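Local structure of pesticidal crystal protein Cry2Aa (Bacillus thuringiensis serovar kurstaki, 1I5P) at residues H21-F26 and I484-E489; M268-A273 and K471-A476; T535-G540 and S598-V603. The protein kills dipteran and lepidopteran larvae by binding to their midgut epithelial cells and promoting colloid-osmotic lysis. All blocks are in the same frame, centred on the assembly; numbering follows the deposited sequence.

Interaction 1 (H21-F26 and I484-E489)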
ATOM      1  N   HIS A  21     -18.206  10.242  -8.900  1.00 30.56           N
ATOM      2  CA  HIS A  21     -17.093   9.816  -8.053  1.00 24.20           C
ATOM      3  C   HIS A  21     -15.831  10.487  -8.592  1.00 21.00           C
ATOM      4  O   HIS A  21     -15.586  10.473  -9.796  1.00 19.35           O
ATOM      5  CB  HIS A  21     -16.927   8.295  -8.123  1.00 23.04           C
ATOM      6  CG  HIS A  21     -15.704   7.782  -7.422  1.00 21.90           C
ATOM      7  ND1 HIS A  21     -15.654   7.571  -6.061  1.00 20.50           N
ATOM      8  CD2 HIS A  21     -14.480   7.458  -7.896  1.00 21.71           C
ATOM      9  CE1 HIS A  21     -14.452   7.138  -5.727  1.00 19.29           C
ATOM     10  NE2 HIS A  21     -13.720   7.060  -6.822  1.00 18.75           N
ATOM     11  N   ASP A  22     -15.029  11.070  -7.707  1.00 17.62           N
ATOM     12  CA  ASP A  22     -13.801  11.738  -8.131  1.00 15.23           C
ATOM     13  C   ASP A  22     -12.602  10.779  -8.091  1.00 15.79           C
ATOM     14  O   ASP A  22     -12.137  10.384  -7.015  1.00 14.08           O
ATOM     15  CB  ASP A  22     -13.544  12.952  -7.239  1.00 13.48           C
ATOM     16  CG  ASP A  22     -12.314  13.728  -7.644  1.00 14.69           C
ATOM     17  OD1 ASP A  22     -11.709  13.390  -8.681  1.00 17.49           O
ATOM     18  OD2 ASP A  22     -11.949  14.684  -6.923  1.00 17.69           O
ATOM     19  N   PRO A  23     -12.098  10.377  -9.271  1.00 14.35           N
ATOM     20  CA  PRO A  23     -10.952   9.465  -9.371  1.00 13.34           C
ATOM     21  C   PRO A  23      -9.644  10.082  -8.862  1.00 12.58           C
ATOM     22  O   PRO A  23      -8.619   9.408  -8.797  1.00 10.38           O
ATOM     23  CB  PRO A  23     -10.898   9.152 -10.864  1.00 13.65           C
ATOM     24  CG  PRO A  23     -11.381  10.435 -11.477  1.00 17.09           C
ATOM     25  CD  PRO A  23     -12.594  10.725 -10.617  1.00 15.78           C
ATOM     26  N   PHE A  24      -9.684  11.368  -8.524  1.00 12.73           N
ATOM     27  CA  PHE A  24      -8.518  12.079  -8.003  1.00 13.30           C
ATOM     28  C   PHE A  24      -8.889  12.775  -6.690  1.00 15.33           C
ATOM     29  O   PHE A  24      -8.364  13.845  -6.379  1.00 15.13           O
ATOM     30  CB  PHE A  24      -8.033  13.137  -9.001  1.00 14.94           C
ATOM     31  CG  PHE A  24      -7.472  12.569 -10.271  1.00 17.37           C
ATOM     32  CD1 PHE A  24      -8.157  12.712 -11.473  1.00 16.72           C
ATOM     33  CD2 PHE A  24      -6.260  11.889 -10.268  1.00 15.53           C
ATOM     34  CE1 PHE A  24      -7.642  12.188 -12.652  1.00 18.56           C
ATOM     35  CE2 PHE A  24      -5.735  11.357 -11.443  1.00 16.00           C
ATOM     36  CZ  PHE A  24      -6.427  11.508 -12.636  1.00 17.23           C
ATOM     37  N   SER A  25      -9.793  12.170  -5.921  1.00 14.90           N
ATOM     38  CA  SER A  25     -10.221  12.766  -4.660  1.00 17.79           C
ATOM     39  C   SER A  25      -9.058  13.081  -3.714  1.00 16.64           C
ATOM     40  O   SER A  25      -9.013  14.160  -3.117  1.00 16.65           O
ATOM     41  CB  SER A  25     -11.259  11.871  -3.966  1.00 16.17           C
ATOM     42  OG  SER A  25     -10.894  10.504  -4.023  1.00 19.62           O
ATOM     43  N   PHE A  26      -8.120  12.151  -3.583  1.00 16.39           N
ATOM     44  CA  PHE A  26      -6.960  12.369  -2.724  1.00 15.90           C
ATOM     45  C   PHE A  26      -6.176  13.589  -3.202  1.00 15.93           C
ATOM     46  O   PHE A  26      -5.837  14.478  -2.418  1.00 14.94           O
ATOM     47  CB  PHE A  26      -6.035  11.150  -2.742  1.00 14.65           C
ATOM     48  CG  PHE A  26      -4.716  11.383  -2.052  1.00 17.16           C
ATOM     49  CD1 PHE A  26      -4.638  11.404  -0.662  1.00 16.50           C
ATOM     50  CD2 PHE A  26      -3.558  11.615  -2.791  1.00 18.31           C
ATOM     51  CE1 PHE A  26      -3.429  11.647  -0.014  1.00 17.72           C
ATOM     52  CE2 PHE A  26      -2.340  11.863  -2.154  1.00 19.79           C
ATOM     53  CZ  PHE A  26      -2.281  11.878  -0.762  1.00 19.01           C
ATOM     54  N   ILE A 484      -8.644   0.664 -16.549  1.00 12.38           N
ATOM     55  CA  ILE A 484      -8.052   1.546 -17.543  1.00 14.59           C
ATOM     56  C   ILE A 484      -7.569   2.688 -16.647  1.00 14.47           C
ATOM     57  O   ILE A 484      -8.361   3.316 -15.940  1.00 13.34           O
ATOM     58  CB  ILE A 484      -9.077   2.070 -18.573  1.00 14.75           C
ATOM     59  CG1 ILE A 484      -9.511   0.918 -19.496  1.00 11.42           C
ATOM     60  CG2 ILE A 484      -8.451   3.213 -19.382  1.00 11.38           C
ATOM     61  CD1 ILE A 484     -10.506   1.316 -20.590  1.00 13.82           C
ATOM     62  N   HIS A 485      -6.263   2.923 -16.651  1.00 12.64           N
ATOM     63  CA  HIS A 485      -5.663   3.957 -15.821  1.00 15.28           C
ATOM     64  C   HIS A 485      -5.873   5.363 -16.347  1.00 15.70           C
ATOM     65  O   HIS A 485      -5.656   5.633 -17.525  1.00 16.80           O
ATOM     66  CB  HIS A 485      -4.175   3.668 -15.671  1.00 13.46           C
ATOM     67  CG  HIS A 485      -3.901   2.334 -15.058  1.00 11.38           C
ATOM     68  ND1 HIS A 485      -3.882   2.138 -13.696  1.00 13.03           N
ATOM     69  CD2 HIS A 485      -3.742   1.112 -15.619  1.00 10.33           C
ATOM     70  CE1 HIS A 485      -3.727   0.852 -13.442  1.00 13.11           C
ATOM     71  NE2 HIS A 485      -3.640   0.207 -14.592  1.00 10.95           N
ATOM     72  N   LEU A 486      -6.293   6.262 -15.464  1.00 15.24           N
ATOM     73  CA  LEU A 486      -6.529   7.647 -15.856  1.00 13.08           C
ATOM     74  C   LEU A 486      -5.318   8.536 -15.583  1.00 13.41           C
ATOM     75  O   LEU A 486      -4.894   8.697 -14.432  1.00 12.57           O
ATOM     76  CB  LEU A 486      -7.757   8.203 -15.121  1.00 13.62           C
ATOM     77  CG  LEU A 486      -8.178   9.640 -15.453  1.00 15.44           C
ATOM     78  CD1 LEU A 486      -8.459   9.759 -16.949  1.00 15.32           C
ATOM     79  CD2 LEU A 486      -9.424  10.023 -14.648  1.00 12.71           C
ATOM     80  N   ALA A 487      -4.767   9.113 -16.647  1.00 11.84           N
ATOM     81  CA  ALA A 487      -3.623  10.002 -16.522  1.00 12.80           C
ATOM     82  C   ALA A 487      -4.108  11.309 -15.901  1.00 12.60           C
ATOM     83  O   ALA A 487      -5.288  11.640 -15.993  1.00 10.00           O
ATOM     84  CB  ALA A 487      -3.012  10.267 -17.895  1.00 12.58           C
ATOM     85  N   PRO A 488      -3.204  12.051 -15.241  1.00 14.77           N
ATOM     86  CA  PRO A 488      -3.525  13.327 -14.597  1.00 15.38           C
ATOM     87  C   PRO A 488      -4.141  14.307 -15.583  1.00 18.32           C
ATOM     88  O   PRO A 488      -3.880  14.235 -16.787  1.00 17.75           O
ATOM     89  CB  PRO A 488      -2.169  13.788 -14.072  1.00 13.84           C
ATOM     90  CG  PRO A 488      -1.521  12.487 -13.707  1.00 12.17           C
ATOM     91  CD  PRO A 488      -1.814  11.664 -14.943  1.00 12.78           C
ATOM     92  N   GLU A 489      -4.955  15.222 -15.069  1.00 20.06           N
ATOM     93  CA  GLU A 489      -5.616  16.212 -15.913  1.00 27.36           C
ATOM     94  C   GLU A 489      -4.605  17.193 -16.496  1.00 26.67           C
ATOM     95  O   GLU A 489      -4.751  17.644 -17.631  1.00 30.99           O
ATOM     96  CB  GLU A 489      -6.664  16.969 -15.096  1.00 30.68           C
ATOM     97  CG  GLU A 489      -7.189  16.187 -13.909  1.00 39.27           C
ATOM     98  CD  GLU A 489      -8.676  15.886 -13.999  1.00 44.78           C
ATOM     99  OE1 GLU A 489      -9.110  15.257 -14.989  1.00 47.61           O
ATOM    100  OE2 GLU A 489      -9.412  16.281 -13.069  1.00 45.87           O
TER
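Phe-24 and Pro-23 lie in an Asx turn of the N-terminal segment and pack on Leu-486, where strand 483-486 of the C-terminal beta sandwich ends. The contact is mostly apolar and rests mainly on Phe-24 and Leu-486. Phe-24 CE1 comes 3.4 Å from Leu-486 CD2. The ring and the leucine branch meet at a slant. The same methyl also touches the proline ring, with Leu-486 CD2 lying 3.7 Å from Pro-23 CG. This branch therefore sits against both Pro-23 and Phe-24. Leu-486 CG is anti to its backbone N (chi1 -178°), which places CG against CE1 and CZ of the Phe-24 ring.

The tip of the phenyl ring reaches past the leucine to the loop after the strand. Phe-24 CZ lies 3.5 Å from Ala-487 O, which sits at the ring edge, near its plane. Phe-24 CZ is also 3.9 Å from Pro-488 CA. Glu-489 folds back over a bend at chi2, and its CD comes 4.1 Å from Phe-24 CE1. The two side chains slide past each other in opposite directions; ring and carboxylate planes are 41° apart.

The turn fixes the backbone from which Phe-24 projects. Phe-24 N donates to Asp-22 OD1 at 2.9 Å, meeting it from above the carboxylate plane. Ser-25 N donates to Asp-22 O at 3.1 Å. Asp-22 OD2 has a second partner, His-28 ND1, so its carboxylate links the turn to the residues that follow. Met-268 and Asn-473 also touch the Phe-24 ring, which is buried.

This is packing of the N-terminal segment on the C-terminal beta sandwich of a three-domain Cry toxin: an Asx turn sets an aromatic residue against the end of a beta-sandwich strand.

Interaction 2 (M268-A273 and K471-A476); sequences MVSSGA and KNNIYA
Lys-471 and Ser-270 meet in a buried polar cluster where the chain leaving strand 267-268 meets the chain entering strand 474-477. The lysine chain bends at chi2 (59°), which lays CD beside Ser-270 O; NZ lies farther on, by Ser-270 OG. Lys-471 NZ donates to Asn-473 OD1 at 2.9 Å, with the donor tilted 33° from the carbonyl plane. It makes only a weak bond to Ser-270 OG, at 3.4 Å. A water accepts from Lys-471 NZ at 2.8 Å and also joins Ser-270 OG to Ser-271 OG. Beyond the two segments, NZ bonds to His-485 ND1 and Ser-270 OG bonds to Thr-495 O. The buried NZ has several acceptors near it, which probably favours its charged form.

A second water ties the backbones together. It lies 2.7 Å from Ser-270 O, to which it can donate, accepts from Asn-472 N at 2.7 Å, and has Asn-473 OD1 also in reach. Beside it, Lys-471 CA makes a CH...O contact of 3.5 Å with Ser-270 O.

Asn-473 is the centre of an inverse gamma turn. Its CG lies between its backbone N and carbonyl carbon (chi1 67°), and the amide lies against Ser-270, with OD1 3.3 Å from Ser-270 CB. Asn-473 ND2 bonds to Leu-486 O. Met-268 and Asn-473 approach tip to tip, with Met-268 CE 3.6 Å from Asn-473 ND2.

A buried lysine with bound waters, joining two loops distant in sequence, is part of the interdomain junction of the three-domain Cry fold.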
ATOM      1  N   MET A 268       2.858  11.554  -9.766  1.00 11.67           N
ATOM      2  CA  MET A 268       1.709  11.139  -8.980  1.00 13.61           C
ATOM      3  C   MET A 268       1.757   9.625  -8.767  1.00 13.18           C
ATOM      4  O   MET A 268       1.635   8.856  -9.714  1.00 13.68           O
ATOM      5  CB  MET A 268       0.412  11.512  -9.702  1.00 12.94           C
ATOM      6  CG  MET A 268      -0.847  11.074  -8.967  1.00 18.52           C
ATOM      7  SD  MET A 268      -2.352  11.228  -9.969  1.00 21.14           S
ATOM      8  CE  MET A 268      -2.303   9.694 -10.898  1.00 18.14           C
ATOM      9  N   VAL A 269       1.964   9.201  -7.529  1.00 11.13           N
ATOM     10  CA  VAL A 269       1.998   7.781  -7.217  1.00 12.82           C
ATOM     11  C   VAL A 269       0.526   7.382  -7.174  1.00 13.61           C
ATOM     12  O   VAL A 269      -0.170   7.671  -6.198  1.00 12.00           O
ATOM     13  CB  VAL A 269       2.663   7.555  -5.844  1.00 12.87           C
ATOM     14  CG1 VAL A 269       2.655   6.080  -5.485  1.00 10.40           C
ATOM     15  CG2 VAL A 269       4.084   8.095  -5.877  1.00 14.85           C
ATOM     16  N   SER A 270       0.052   6.733  -8.236  1.00 13.34           N
ATOM     17  CA  SER A 270      -1.354   6.354  -8.344  1.00 14.28           C
ATOM     18  C   SER A 270      -1.845   5.308  -7.355  1.00 14.96           C
ATOM     19  O   SER A 270      -3.050   5.187  -7.118  1.00 14.84           O
ATOM     20  CB  SER A 270      -1.664   5.886  -9.768  1.00 15.39           C
ATOM     21  OG  SER A 270      -1.218   4.559  -9.970  1.00 26.12           O
ATOM     22  N   SER A 271      -0.925   4.544  -6.783  1.00 14.14           N
ATOM     23  CA  SER A 271      -1.303   3.526  -5.812  1.00 13.65           C
ATOM     24  C   SER A 271      -0.090   3.049  -5.036  1.00 13.56           C
ATOM     25  O   SER A 271       1.049   3.259  -5.453  1.00 15.43           O
ATOM     26  CB  SER A 271      -1.962   2.339  -6.518  1.00 11.34           C
ATOM     27  OG  SER A 271      -1.065   1.738  -7.431  1.00  9.24           O
ATOM     28  N   GLY A 272      -0.342   2.412  -3.899  1.00 14.76           N
ATOM     29  CA  GLY A 272       0.742   1.906  -3.083  1.00 14.59           C
ATOM     30  C   GLY A 272       0.481   0.470  -2.684  1.00 13.58           C
ATOM     31  O   GLY A 272      -0.303  -0.223  -3.323  1.00 13.38           O
ATOM     32  N   ALA A 273       1.138   0.020  -1.626  1.00 12.79           N
ATOM     33  CA  ALA A 273       0.951  -1.341  -1.151  1.00 12.92           C
ATOM     34  C   ALA A 273      -0.445  -1.504  -0.574  1.00 12.13           C
ATOM     35  O   ALA A 273      -1.059  -0.534  -0.123  1.00 11.89           O
ATOM     36  CB  ALA A 273       1.985  -1.668  -0.086  1.00 13.93           C
ATOM     37  N   LYS A 471      -5.444   3.219  -4.719  1.00 12.27           N
ATOM     38  CA  LYS A 471      -5.817   3.243  -6.131  1.00 11.68           C
ATOM     39  C   LYS A 471      -7.193   3.853  -6.360  1.00 11.65           C
ATOM     40  O   LYS A 471      -8.181   3.405  -5.786  1.00 11.95           O
ATOM     41  CB  LYS A 471      -5.789   1.829  -6.711  1.00 10.24           C
ATOM     42  CG  LYS A 471      -6.045   1.787  -8.205  1.00 11.80           C
ATOM     43  CD  LYS A 471      -5.006   2.620  -8.948  1.00 10.37           C
ATOM     44  CE  LYS A 471      -5.142   2.458 -10.452  1.00  7.89           C
ATOM     45  NZ  LYS A 471      -4.020   3.122 -11.179  1.00  7.97           N
ATOM     46  N   ASN A 472      -7.256   4.869  -7.212  1.00 11.77           N
ATOM     47  CA  ASN A 472      -8.526   5.531  -7.473  1.00 12.52           C
ATOM     48  C   ASN A 472      -8.625   6.113  -8.886  1.00 12.44           C
ATOM     49  O   ASN A 472      -9.728   6.320  -9.398  1.00 10.65           O
ATOM     50  CB  ASN A 472      -8.729   6.631  -6.421  1.00 13.48           C
ATOM     51  CG  ASN A 472     -10.159   7.152  -6.366  1.00 14.46           C
ATOM     52  OD1 ASN A 472     -11.109   6.438  -6.670  1.00 13.16           O
ATOM     53  ND2 ASN A 472     -10.312   8.406  -5.944  1.00 13.99           N
ATOM     54  N   ASN A 473      -7.482   6.354  -9.525  1.00 13.30           N
ATOM     55  CA  ASN A 473      -7.488   6.927 -10.870  1.00 13.31           C
ATOM     56  C   ASN A 473      -7.794   5.888 -11.942  1.00 12.74           C
ATOM     57  O   ASN A 473      -6.969   5.591 -12.807  1.00 12.27           O
ATOM     58  CB  ASN A 473      -6.154   7.625 -11.170  1.00 12.19           C
ATOM     59  CG  ASN A 473      -4.986   6.667 -11.251  1.00 14.41           C
ATOM     60  OD1 ASN A 473      -4.862   5.751 -10.445  1.00 12.86           O
ATOM     61  ND2 ASN A 473      -4.108   6.890 -12.225  1.00 11.40           N
ATOM     62  N   ILE A 474      -9.003   5.348 -11.870  1.00 11.93           N
ATOM     63  CA  ILE A 474      -9.468   4.353 -12.820  1.00 12.37           C
ATOM     64  C   ILE A 474     -10.505   5.028 -13.708  1.00 13.07           C
ATOM     65  O   ILE A 474     -11.574   5.422 -13.242  1.00 13.20           O
ATOM     66  CB  ILE A 474     -10.137   3.164 -12.104  1.00 12.27           C
ATOM     67  CG1 ILE A 474      -9.170   2.554 -11.079  1.00 12.84           C
ATOM     68  CG2 ILE A 474     -10.560   2.118 -13.131  1.00 12.72           C
ATOM     69  CD1 ILE A 474      -9.825   1.597 -10.091  1.00  6.03           C
ATOM     70  N   TYR A 475     -10.181   5.164 -14.987  1.00 13.49           N
ATOM     71  CA  TYR A 475     -11.084   5.796 -15.934  1.00 15.59           C
ATOM     72  C   TYR A 475     -12.371   4.996 -16.071  1.00 14.50           C
ATOM     73  O   TYR A 475     -13.469   5.534 -15.961  1.00 15.78           O
ATOM     74  CB  TYR A 475     -10.411   5.917 -17.303  1.00 18.03           C
ATOM     75  CG  TYR A 475     -11.334   6.470 -18.359  1.00 21.27           C
ATOM     76  CD1 TYR A 475     -11.929   7.722 -18.201  1.00 23.00           C
ATOM     77  CD2 TYR A 475     -11.634   5.735 -19.503  1.00 22.64           C
ATOM     78  CE1 TYR A 475     -12.803   8.229 -19.157  1.00 24.49           C
ATOM     79  CE2 TYR A 475     -12.507   6.231 -20.468  1.00 25.88           C
ATOM     80  CZ  TYR A 475     -13.088   7.478 -20.288  1.00 25.35           C
ATOM     81  OH  TYR A 475     -13.946   7.978 -21.241  1.00 27.97           O
ATOM     82  N   ALA A 476     -12.225   3.700 -16.317  1.00 14.76           N
ATOM     83  CA  ALA A 476     -13.372   2.816 -16.478  1.00 14.18           C
ATOM     84  C   ALA A 476     -12.876   1.391 -16.625  1.00 13.66           C
ATOM     85  O   ALA A 476     -11.676   1.134 -16.600  1.00 11.92           O
ATOM     86  CB  ALA A 476     -14.174   3.215 -17.721  1.00 14.09           C
TER
HETATM   87  O   HOH W   1      -5.288   6.710  -7.326  1.00  7.65           O
HETATM   88  O   HOH W   2      -1.878   1.529 -10.292  1.00  9.74           O

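Interaction 3 (T535-G540 and S598-V603)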
ATOM      1  N   THR A 535      -3.362  -0.470 -20.096  1.00 14.11           N
ATOM      2  CA  THR A 535      -4.140   0.513 -20.835  1.00 14.19           C
ATOM      3  C   THR A 535      -4.390   1.748 -19.984  1.00 13.74           C
ATOM      4  O   THR A 535      -4.793   1.651 -18.820  1.00 11.04           O
ATOM      5  CB  THR A 535      -5.487  -0.072 -21.287  1.00 13.06           C
ATOM      6  OG1 THR A 535      -5.254  -1.292 -21.996  1.00 12.87           O
ATOM      7  CG2 THR A 535      -6.215   0.909 -22.212  1.00 15.05           C
ATOM      8  N   LEU A 536      -4.161   2.912 -20.578  1.00 13.07           N
ATOM      9  CA  LEU A 536      -4.342   4.163 -19.865  1.00 13.07           C
ATOM     10  C   LEU A 536      -5.089   5.194 -20.708  1.00 14.48           C
ATOM     11  O   LEU A 536      -5.055   5.154 -21.944  1.00 11.80           O
ATOM     12  CB  LEU A 536      -2.972   4.712 -19.458  1.00 14.06           C
ATOM     13  CG  LEU A 536      -2.063   5.179 -20.594  1.00 16.92           C
ATOM     14  CD1 LEU A 536      -2.236   6.678 -20.766  1.00 15.47           C
ATOM     15  CD2 LEU A 536      -0.607   4.862 -20.290  1.00 15.41           C
ATOM     16  N   ARG A 537      -5.757   6.120 -20.024  1.00 14.25           N
ATOM     17  CA  ARG A 537      -6.509   7.184 -20.672  1.00 14.18           C
ATOM     18  C   ARG A 537      -5.576   8.393 -20.734  1.00 14.80           C
ATOM     19  O   ARG A 537      -5.307   9.024 -19.710  1.00 15.21           O
ATOM     20  CB  ARG A 537      -7.753   7.517 -19.843  1.00 16.02           C
ATOM     21  CG  ARG A 537      -8.707   8.499 -20.502  1.00 18.15           C
ATOM     22  CD  ARG A 537      -9.369   7.871 -21.709  1.00 20.36           C
ATOM     23  NE  ARG A 537     -10.330   8.764 -22.342  1.00 23.28           N
ATOM     24  CZ  ARG A 537     -11.110   8.415 -23.359  1.00 23.26           C
ATOM     25  NH1 ARG A 537     -11.042   7.186 -23.856  1.00 21.41           N
ATOM     26  NH2 ARG A 537     -11.950   9.294 -23.882  1.00 24.43           N
ATOM     27  N   GLY A 538      -5.082   8.705 -21.931  1.00 12.10           N
ATOM     28  CA  GLY A 538      -4.162   9.818 -22.088  1.00 13.60           C
ATOM     29  C   GLY A 538      -4.705  11.213 -21.831  1.00 15.34           C
ATOM     30  O   GLY A 538      -5.918  11.439 -21.806  1.00 17.49           O
ATOM     31  N   ASN A 539      -3.792  12.159 -21.648  1.00 15.22           N
ATOM     32  CA  ASN A 539      -4.157  13.542 -21.393  1.00 16.52           C
ATOM     33  C   ASN A 539      -3.515  14.453 -22.435  1.00 17.32           C
ATOM     34  O   ASN A 539      -3.530  15.674 -22.295  1.00 19.68           O
ATOM     35  CB  ASN A 539      -3.696  13.949 -19.995  1.00 16.66           C
ATOM     36  CG  ASN A 539      -2.218  13.703 -19.785  1.00 16.78           C
ATOM     37  OD1 ASN A 539      -1.502  13.344 -20.723  1.00 14.72           O
ATOM     38  ND2 ASN A 539      -1.749  13.895 -18.552  1.00 15.22           N
ATOM     39  N   GLY A 540      -2.939  13.851 -23.471  1.00 17.00           N
ATOM     40  CA  GLY A 540      -2.315  14.627 -24.526  1.00 15.74           C
ATOM     41  C   GLY A 540      -0.893  15.078 -24.253  1.00 17.29           C
ATOM     42  O   GLY A 540      -0.311  15.803 -25.053  1.00 18.11           O
ATOM     43  N   SER A 598      -1.686  10.037 -25.672  1.00 24.09           N
ATOM     44  CA  SER A 598      -2.746  10.550 -26.539  1.00 25.72           C
ATOM     45  C   SER A 598      -3.985  10.996 -25.762  1.00 24.97           C
ATOM     46  O   SER A 598      -4.535  10.235 -24.968  1.00 24.78           O
ATOM     47  CB  SER A 598      -3.131   9.480 -27.561  1.00 27.61           C
ATOM     48  OG  SER A 598      -1.975   8.978 -28.213  1.00 29.85           O
ATOM     49  N   ASP A 599      -4.424  12.230 -26.002  1.00 24.91           N
ATOM     50  CA  ASP A 599      -5.583  12.794 -25.307  1.00 26.59           C
ATOM     51  C   ASP A 599      -6.895  12.066 -25.613  1.00 26.30           C
ATOM     52  O   ASP A 599      -7.131  11.641 -26.743  1.00 26.47           O
ATOM     53  CB  ASP A 599      -5.731  14.272 -25.660  1.00 28.36           C
ATOM     54  CG  ASP A 599      -6.330  15.085 -24.528  1.00 30.78           C
ATOM     55  OD1 ASP A 599      -6.902  14.487 -23.592  1.00 29.64           O
ATOM     56  OD2 ASP A 599      -6.228  16.328 -24.579  1.00 31.82           O
ATOM     57  N   ASN A 600      -7.745  11.935 -24.596  1.00 25.97           N
ATOM     58  CA  ASN A 600      -9.038  11.256 -24.736  1.00 27.18           C
ATOM     59  C   ASN A 600      -8.915   9.964 -25.531  1.00 25.82           C
ATOM     60  O   ASN A 600      -9.799   9.618 -26.318  1.00 25.61           O
ATOM     61  CB  ASN A 600     -10.056  12.168 -25.423  1.00 31.17           C
ATOM     62  CG  ASN A 600     -10.542  13.274 -24.516  1.00 35.42           C
ATOM     63  OD1 ASN A 600      -9.805  14.213 -24.217  1.00 36.24           O
ATOM     64  ND2 ASN A 600     -11.788  13.165 -24.064  1.00 39.45           N
ATOM     65  N   THR A 601      -7.824   9.242 -25.310  1.00 23.33           N
ATOM     66  CA  THR A 601      -7.593   8.005 -26.031  1.00 23.30           C
ATOM     67  C   THR A 601      -7.112   6.901 -25.101  1.00 21.39           C
ATOM     68  O   THR A 601      -6.322   7.152 -24.193  1.00 22.68           O
ATOM     69  CB  THR A 601      -6.531   8.225 -27.133  1.00 23.13           C
ATOM     70  OG1 THR A 601      -6.845   9.410 -27.876  1.00 21.32           O
ATOM     71  CG2 THR A 601      -6.488   7.045 -28.078  1.00 21.24           C
ATOM     72  N   ASN A 602      -7.598   5.681 -25.313  1.00 20.53           N
ATOM     73  CA  ASN A 602      -7.153   4.557 -24.497  1.00 22.15           C
ATOM     74  C   ASN A 602      -5.867   4.020 -25.127  1.00 22.27           C
ATOM     75  O   ASN A 602      -5.902   3.287 -26.109  1.00 23.52           O
ATOM     76  CB  ASN A 602      -8.212   3.453 -24.454  1.00 22.08           C
ATOM     77  CG  ASN A 602      -9.470   3.874 -23.717  1.00 23.66           C
ATOM     78  OD1 ASN A 602      -9.449   4.774 -22.880  1.00 25.35           O
ATOM     79  ND2 ASN A 602     -10.574   3.202 -24.016  1.00 24.10           N
ATOM     80  N   VAL A 603      -4.736   4.403 -24.551  1.00 20.15           N
ATOM     81  CA  VAL A 603      -3.430   3.994 -25.043  1.00 18.18           C
ATOM     82  C   VAL A 603      -2.982   2.668 -24.444  1.00 17.00           C
ATOM     83  O   VAL A 603      -3.092   2.455 -23.241  1.00 14.69           O
ATOM     84  CB  VAL A 603      -2.380   5.060 -24.704  1.00 17.81           C
ATOM     85  CG1 VAL A 603      -1.050   4.700 -25.323  1.00 19.61           C
ATOM     86  CG2 VAL A 603      -2.866   6.420 -25.175  1.00 19.07           C
TER
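Strands 530-537 and 602-610 run antiparallel where the first ends and the second begins. Leu-536 and Val-603 form a hydrogen-bonded pair. Leu-536 N donates to Val-603 O at 2.9 Å, and Val-603 N returns a bond to Leu-536 O at 2.7 Å. Arg-537 and Asn-602 follow as a non-hydrogen-bonded pair. One more backbone bond lies past the strand end, from Gly-538 N to Thr-601 O at 3.0 Å. Asn-600 N reaches Gly-538 O only weakly. The chains are tightly fitted at Gly-538, whose CA lies 2.9 Å from Ser-598 O in a CH...O contact. The positive phi of Gly-540 (83°) calls for glycine, since a CB would jam against Asn-539 O.

The two faces of the ladder differ in character. On one, Leu-536 and Val-603 lie side by side and point the same way, with CG of the leucine 4.1 Å from CB of the valine. On the other, Arg-537 crosses Asn-602. Arg-537 NH1 donates to Asn-602 OD1 at 3.1 Å, and the bond is nearly straight (164°). The oxygen lies in the guanidinium plane, but the nitrogen stands well above the plane of the asparagine carbonyl. The two flat groups are turned 59° apart.

The Arg-537 guanidinium lies with one face over the backbone of Asn-600 and Thr-601. Thr-601 N sits 3.8 Å from the guanidinium plane, over its centre. Asn-600 O lies over the same face, 3.2 Å from the plane and nearer the rim. Tyr-475 touches both Arg-537 and Asn-602.

The guanidinium is bonded at its edge and packed over a face. The contact joins a buried apolar side to a more exposed polar one. The Asn-602 amide oxygen, with the Asn-600 peptide oxygen close by, meets its positive charge; no acid of the two segments does.

From the N terminus, residues 21-26 come first and meet 484-489 in interaction 1, closing a loop of 457 residues. Interaction 2 is nested inside that loop, joining 268-273 to 471-476 across the middle domain. Interaction 3 opens only after interaction 1 has closed, so the two are in series and nothing crosses. It closes a short loop of 57 residues within the C-terminal domain. Interactions 1 and 2 lie about 7 Å apart, centre to centre. His-21 bonds to Asn-472 between them. All three reach one sheet: strand 483-486 lies between 474-477 and 530-537, and 530-537 pairs onward with 602-610. Together they tie the N-terminal segment and the middle domain to the C-terminal beta sandwich.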